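Local coordinates for HAD hydrolase, family IA, variant 3 (Entamoeba histolytica, PDB 6W04), which binds a magnesium ion and is probably a hydrolase of the haloacid dehalogenase superfamily, its substrate not established, at residues W23-L35 against R46-K58. Numbering follows the deposited sequence.
Sequences WKEMAKRIRGTPL and RTNKQLIEHILNK
W23 lays one face of its indole over L51. CB of L51 stands 3.7 Å from the centroid of the W23 six-membered ring, only 5° off the ring normal, a CH-pi contact. CG1 of I52 comes to the ring edge, 3.6 Å from CH2 of W23. The indole is a knob in a hole formed by N48, L51, I52 and I55. A water joins the polar ends: it accepts from NE1 of W23 at 3.0 Å and donates to OD1 of N48. ND2 of N48 bonds to E73, which helps to fix the turn of the amide.

I55 is the reciprocal knob, set among W23, A27, I30 and R31. CG1 of I55 sits beside the backbone N (chi1 -70°) and CG2 anti to it, 3.7 Å from CG2 of I30. Its CG1 packs on CB of A27, and its CD1 reaches CE3 of W23 at 3.7 Å.

A second water takes a bond from NH1 of R31 at 2.8 Å and donates to the carbonyl O of H54. NE of R31 bonds to O of T33, and NH2 to O of P34. E39 joins the two side chains, with a salt bridge to NH2 of R31 and a hydrogen bond to NE2 of H54. CD2 of L35 packs against CD2 of H54 and CG1 of I55.

The axis of 23-31, the last part of helix 16-31, crosses that of helix 48-56 at -39°, with a closest approach of 9.9 Å. Both belong to the helical cap beside the parallel sheet of the HAD core, with helices 37-43 and 62-82 packed around them.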
loop_
_atom_site.group_PDB
_atom_site.type_symbol
_atom_site.label_atom_id
_atom_site.label_comp_id
_atom_site.label_asym_id
_atom_site.label_seq_id
_atom_site.Cartn_x
_atom_site.Cartn_y
_atom_site.Cartn_z
ATOM N N TRP A 23 2.626 14.602 7.617
ATOM C CA TRP A 23 2.504 15.726 6.686
ATOM C C TRP A 23 2.029 16.984 7.395
ATOM O O TRP A 23 2.377 18.096 6.978
ATOM C CB TRP A 23 1.550 15.401 5.519
ATOM C CG TRP A 23 2.234 14.581 4.468
ATOM C CD1 TRP A 23 1.940 13.295 4.100
ATOM C CD2 TRP A 23 3.342 14.992 3.663
ATOM N NE1 TRP A 23 2.798 12.885 3.094
ATOM C CE2 TRP A 23 3.673 13.910 2.818
ATOM C CE3 TRP A 23 4.113 16.167 3.596
ATOM C CZ2 TRP A 23 4.732 13.967 1.911
ATOM C CZ3 TRP A 23 5.162 16.224 2.696
ATOM C CH2 TRP A 23 5.471 15.131 1.868
ATOM N N LYS A 24 1.195 16.844 8.426
ATOM C CA LYS A 24 0.761 18.029 9.150
ATOM C C LYS A 24 1.924 18.653 9.894
ATOM O O LYS A 24 2.092 19.884 9.906
ATOM C CB LYS A 24 -0.394 17.678 10.107
ATOM C CG LYS A 24 -1.686 17.478 9.331
ATOM C CD LYS A 24 -2.817 16.985 10.239
ATOM C CE LYS A 24 -4.062 16.714 9.422
ATOM N NZ LYS A 24 -5.182 16.256 10.268
ATOM N N GLU A 25 2.747 17.815 10.509
ATOM C CA GLU A 25 3.940 18.316 11.183
ATOM C C GLU A 25 4.889 18.981 10.193
ATOM O O GLU A 25 5.453 20.041 10.491
ATOM C CB GLU A 25 4.623 17.166 11.952
ATOM C CG GLU A 25 5.951 17.546 12.625
ATOM C CD GLU A 25 5.811 18.503 13.824
ATOM O OE1 GLU A 25 6.768 19.276 14.070
ATOM O OE2 GLU A 25 4.766 18.489 14.529
ATOM N N MET A 26 5.065 18.393 9.001
ATOM C CA MET A 26 5.947 19.000 7.999
ATOM C C MET A 26 5.410 20.342 7.532
ATOM O O MET A 26 6.174 21.303 7.365
ATOM C CB MET A 26 6.109 18.091 6.769
ATOM C CG MET A 26 6.880 16.799 7.035
ATOM S SD MET A 26 8.524 17.127 7.713
ATOM C CE MET A 26 9.208 17.890 6.254
ATOM N N ALA A 27 4.109 20.413 7.264
ATOM C CA ALA A 27 3.498 21.695 6.940
ATOM C C ALA A 27 3.778 22.731 8.022
ATOM O O ALA A 27 4.080 23.895 7.723
ATOM C CB ALA A 27 1.996 21.516 6.728
ATOM N N LYS A 28 3.657 22.342 9.292
ATOM C CA LYS A 28 3.882 23.308 10.362
ATOM C C LYS A 28 5.331 23.777 10.364
ATOM O O LYS A 28 5.606 24.969 10.541
ATOM C CB LYS A 28 3.498 22.687 11.712
ATOM C CG LYS A 28 3.749 23.571 12.982
ATOM C CD LYS A 28 2.727 24.708 13.113
ATOM C CE LYS A 28 2.990 25.602 14.322
ATOM N NZ LYS A 28 2.117 26.820 14.316
ATOM N N ARG A 29 6.268 22.851 10.158
ATOM C CA ARG A 29 7.683 23.201 10.175
ATOM C C ARG A 29 8.028 24.140 9.031
ATOM O O ARG A 29 8.786 25.097 9.222
ATOM C CB ARG A 29 8.540 21.935 10.087
ATOM C CG ARG A 29 8.416 21.044 11.320
ATOM C CD ARG A 29 9.304 19.800 11.238
ATOM N NE ARG A 29 9.072 18.934 12.396
ATOM C CZ ARG A 29 9.709 17.790 12.625
ATOM N NH1 ARG A 29 10.625 17.370 11.765
ATOM N NH2 ARG A 29 9.433 17.074 13.720
ATOM N N ILE A 30 7.453 23.894 7.859
ATOM C CA ILE A 30 7.849 24.587 6.635
ATOM C C ILE A 30 7.095 25.890 6.471
ATOM O O ILE A 30 7.691 26.955 6.267
ATOM C CB ILE A 30 7.638 23.674 5.405
ATOM C CG1 ILE A 30 8.638 22.516 5.424
ATOM C CG2 ILE A 30 7.784 24.525 4.097
ATOM C CD1 ILE A 30 8.212 21.303 4.599
ATOM N N ARG A 31 5.772 25.837 6.532
ATOM C CA ARG A 31 4.989 27.039 6.295
ATOM C C ARG A 31 4.512 27.705 7.575
ATOM O O ARG A 31 4.035 28.847 7.521
ATOM C CB ARG A 31 3.799 26.715 5.368
ATOM C CG ARG A 31 2.601 26.050 6.053
ATOM C CD ARG A 31 1.518 25.670 5.040
ATOM N NE ARG A 31 0.335 25.185 5.729
ATOM C CZ ARG A 31 -0.818 24.831 5.164
ATOM N NH1 ARG A 31 -0.984 24.861 3.847
ATOM N NH2 ARG A 31 -1.826 24.440 5.937
ATOM N N GLY A 32 4.667 27.056 8.733
ATOM C CA GLY A 32 4.275 27.664 9.986
ATOM C C GLY A 32 2.899 27.274 10.488
ATOM O O GLY A 32 2.522 27.692 11.587
ATOM N N THR A 33 2.120 26.526 9.702
ATOM C CA THR A 33 0.810 26.056 10.129
ATOM C C THR A 33 0.630 24.642 9.600
ATOM O O THR A 33 1.040 24.346 8.467
ATOM C CB THR A 33 -0.345 26.935 9.626
ATOM O OG1 THR A 33 -0.364 26.916 8.201
ATOM C CG2 THR A 33 -0.194 28.366 10.112
ATOM N N PRO A 34 0.033 23.751 10.394
ATOM C CA PRO A 34 -0.237 22.393 9.909
ATOM C C PRO A 34 -1.330 22.395 8.850
ATOM O O PRO A 34 -2.122 23.335 8.728
ATOM C CB PRO A 34 -0.691 21.642 11.174
ATOM C CG PRO A 34 -1.138 22.670 12.121
ATOM C CD PRO A 34 -0.478 23.987 11.751
ATOM N N LEU A 35 -1.381 21.308 8.082
ATOM C CA LEU A 35 -2.510 21.107 7.176
ATOM C C LEU A 35 -3.788 20.959 7.989
ATOM O O LEU A 35 -3.794 20.313 9.034
ATOM C CB LEU A 35 -2.305 19.857 6.312
ATOM C CG LEU A 35 -1.084 19.732 5.397
ATOM C CD1 LEU A 35 -1.125 18.364 4.697
ATOM C CD2 LEU A 35 -1.021 20.886 4.345
ATOM N N ARG A 46 -2.193 12.061 -3.190
ATOM C CA ARG A 46 -1.292 12.710 -4.130
ATOM C C ARG A 46 0.142 12.244 -3.854
ATOM O O ARG A 46 0.419 11.623 -2.835
ATOM C CB ARG A 46 -1.411 14.231 -4.030
ATOM C CG ARG A 46 -2.776 14.750 -4.515
ATOM C CD ARG A 46 -2.873 16.253 -4.501
ATOM N NE ARG A 46 -4.231 16.696 -4.821
ATOM C CZ ARG A 46 -4.598 17.952 -5.022
ATOM N NH1 ARG A 46 -3.712 18.928 -4.950
ATOM N NH2 ARG A 46 -5.864 18.228 -5.311
ATOM N N THR A 47 1.052 12.540 -4.786
ATOM C CA THR A 47 2.439 12.135 -4.601
ATOM C C THR A 47 3.091 12.949 -3.488
ATOM O O THR A 47 2.629 14.031 -3.129
ATOM C CB THR A 47 3.244 12.320 -5.889
ATOM O OG1 THR A 47 3.269 13.714 -6.263
ATOM C CG2 THR A 47 2.629 11.504 -7.050
ATOM N N ASN A 48 4.255 12.478 -3.017
ATOM C CA ASN A 48 4.985 13.278 -2.056
ATOM C C ASN A 48 5.308 14.645 -2.640
ATOM O O ASN A 48 5.268 15.656 -1.935
ATOM C CB ASN A 48 6.256 12.553 -1.618
ATOM C CG ASN A 48 5.953 11.420 -0.663
ATOM O OD1 ASN A 48 4.839 11.328 -0.134
ATOM N ND2 ASN A 48 6.929 10.559 -0.431
ATOM N N LYS A 49 5.648 14.686 -3.923
ATOM C CA LYS A 49 6.001 15.956 -4.540
ATOM C C LYS A 49 4.825 16.918 -4.498
ATOM O O LYS A 49 4.989 18.118 -4.215
ATOM C CB LYS A 49 6.454 15.715 -5.982
ATOM C CG LYS A 49 6.867 16.973 -6.748
ATOM C CD LYS A 49 7.708 16.570 -7.981
ATOM C CE LYS A 49 8.272 17.782 -8.751
ATOM N NZ LYS A 49 7.223 18.579 -9.470
ATOM N N GLN A 50 3.629 16.414 -4.816
ATOM C CA GLN A 50 2.445 17.266 -4.813
ATOM C C GLN A 50 2.155 17.795 -3.421
ATOM O O GLN A 50 1.681 18.928 -3.265
ATOM C CB GLN A 50 1.229 16.498 -5.339
ATOM C CG GLN A 50 1.283 16.156 -6.823
ATOM C CD GLN A 50 0.073 15.339 -7.264
ATOM O OE1 GLN A 50 0.010 14.137 -7.033
ATOM N NE2 GLN A 50 -0.880 15.991 -7.906
ATOM N N LEU A 51 2.387 16.971 -2.392
ATOM C CA LEU A 51 2.171 17.434 -1.022
ATOM C C LEU A 51 3.118 18.580 -0.679
ATOM O O LEU A 51 2.700 19.620 -0.145
ATOM C CB LEU A 51 2.365 16.275 -0.035
ATOM C CG LEU A 51 1.142 15.445 0.379
ATOM C CD1 LEU A 51 0.274 16.215 1.329
ATOM C CD2 LEU A 51 0.327 15.010 -0.809
ATOM N N ILE A 52 4.401 18.412 -0.983
ATOM C CA ILE A 52 5.376 19.453 -0.652
ATOM C C ILE A 52 5.087 20.725 -1.435
ATOM O O ILE A 52 5.174 21.841 -0.894
ATOM C CB ILE A 52 6.806 18.951 -0.910
ATOM C CG1 ILE A 52 7.076 17.705 -0.070
ATOM C CG2 ILE A 52 7.803 20.081 -0.601
ATOM C CD1 ILE A 52 8.081 16.717 -0.707
ATOM N N GLU A 53 4.747 20.578 -2.726
ATOM C CA GLU A 53 4.371 21.735 -3.531
ATOM C C GLU A 53 3.154 22.446 -2.955
ATOM O O GLU A 53 3.081 23.674 -2.991
ATOM C CB GLU A 53 4.109 21.320 -4.988
ATOM C CG GLU A 53 5.411 20.856 -5.674
ATOM C CD GLU A 53 5.186 20.296 -7.060
ATOM O OE1 GLU A 53 4.062 19.812 -7.324
ATOM O OE2 GLU A 53 6.122 20.380 -7.885
ATOM N N HIS A 54 2.178 21.695 -2.445
ATOM C CA HIS A 54 1.053 22.342 -1.777
ATOM C C HIS A 54 1.525 23.156 -0.578
ATOM O O HIS A 54 1.110 24.308 -0.392
ATOM C CB HIS A 54 0.024 21.318 -1.310
ATOM C CG HIS A 54 -1.127 21.941 -0.586
ATOM N ND1 HIS A 54 -2.240 22.419 -1.243
ATOM C CD2 HIS A 54 -1.319 22.209 0.724
ATOM C CE1 HIS A 54 -3.079 22.941 -0.361
ATOM N NE2 HIS A 54 -2.547 22.812 0.843
ATOM N N ILE A 55 2.394 22.569 0.242
ATOM C CA ILE A 55 2.851 23.211 1.474
ATOM C C ILE A 55 3.663 24.465 1.164
ATOM O O ILE A 55 3.489 25.506 1.807
ATOM C CB ILE A 55 3.663 22.201 2.311
ATOM C CG1 ILE A 55 2.724 21.116 2.877
ATOM C CG2 ILE A 55 4.465 22.939 3.414
ATOM C CD1 ILE A 55 3.434 19.840 3.393
ATOM N N LEU A 56 4.559 24.393 0.175
ATOM C CA LEU A 56 5.292 25.579 -0.265
ATOM C C LEU A 56 4.436 26.524 -1.103
ATOM O O LEU A 56 4.803 27.695 -1.274
ATOM C CB LEU A 56 6.528 25.156 -1.073
ATOM C CG LEU A 56 7.575 24.361 -0.304
ATOM C CD1 LEU A 56 8.483 23.641 -1.289
ATOM C CD2 LEU A 56 8.373 25.294 0.610
ATOM N N ASN A 57 3.301 26.049 -1.611
ATOM C CA ASN A 57 2.500 26.755 -2.614
ATOM C C ASN A 57 3.350 27.126 -3.821
ATOM O O ASN A 57 3.302 28.254 -4.320
ATOM C CB ASN A 57 1.812 27.992 -2.028
ATOM C CG ASN A 57 0.617 28.430 -2.855
ATOM O OD1 ASN A 57 -0.050 27.600 -3.478
ATOM N ND2 ASN A 57 0.366 29.742 -2.906
ATOM N N LYS A 58 4.108 26.151 -4.323
ATOM C CA LYS A 58 4.961 26.407 -5.479
ATOM C C LYS A 58 5.380 25.080 -6.095
ATOM O O LYS A 58 5.739 24.154 -5.380
ATOM C CB LYS A 58 6.197 27.212 -5.063
ATOM C CG LYS A 58 7.132 27.602 -6.146
ATOM C CD LYS A 58 8.174 28.547 -5.587
ATOM C CE LYS A 58 8.945 29.212 -6.692
ATOM N NZ LYS A 58 9.610 30.436 -6.188
HETATM O O HOH W 1 3.648 10.189 1.994
HETATM O O HOH W 2 0.295 26.112 1.647
#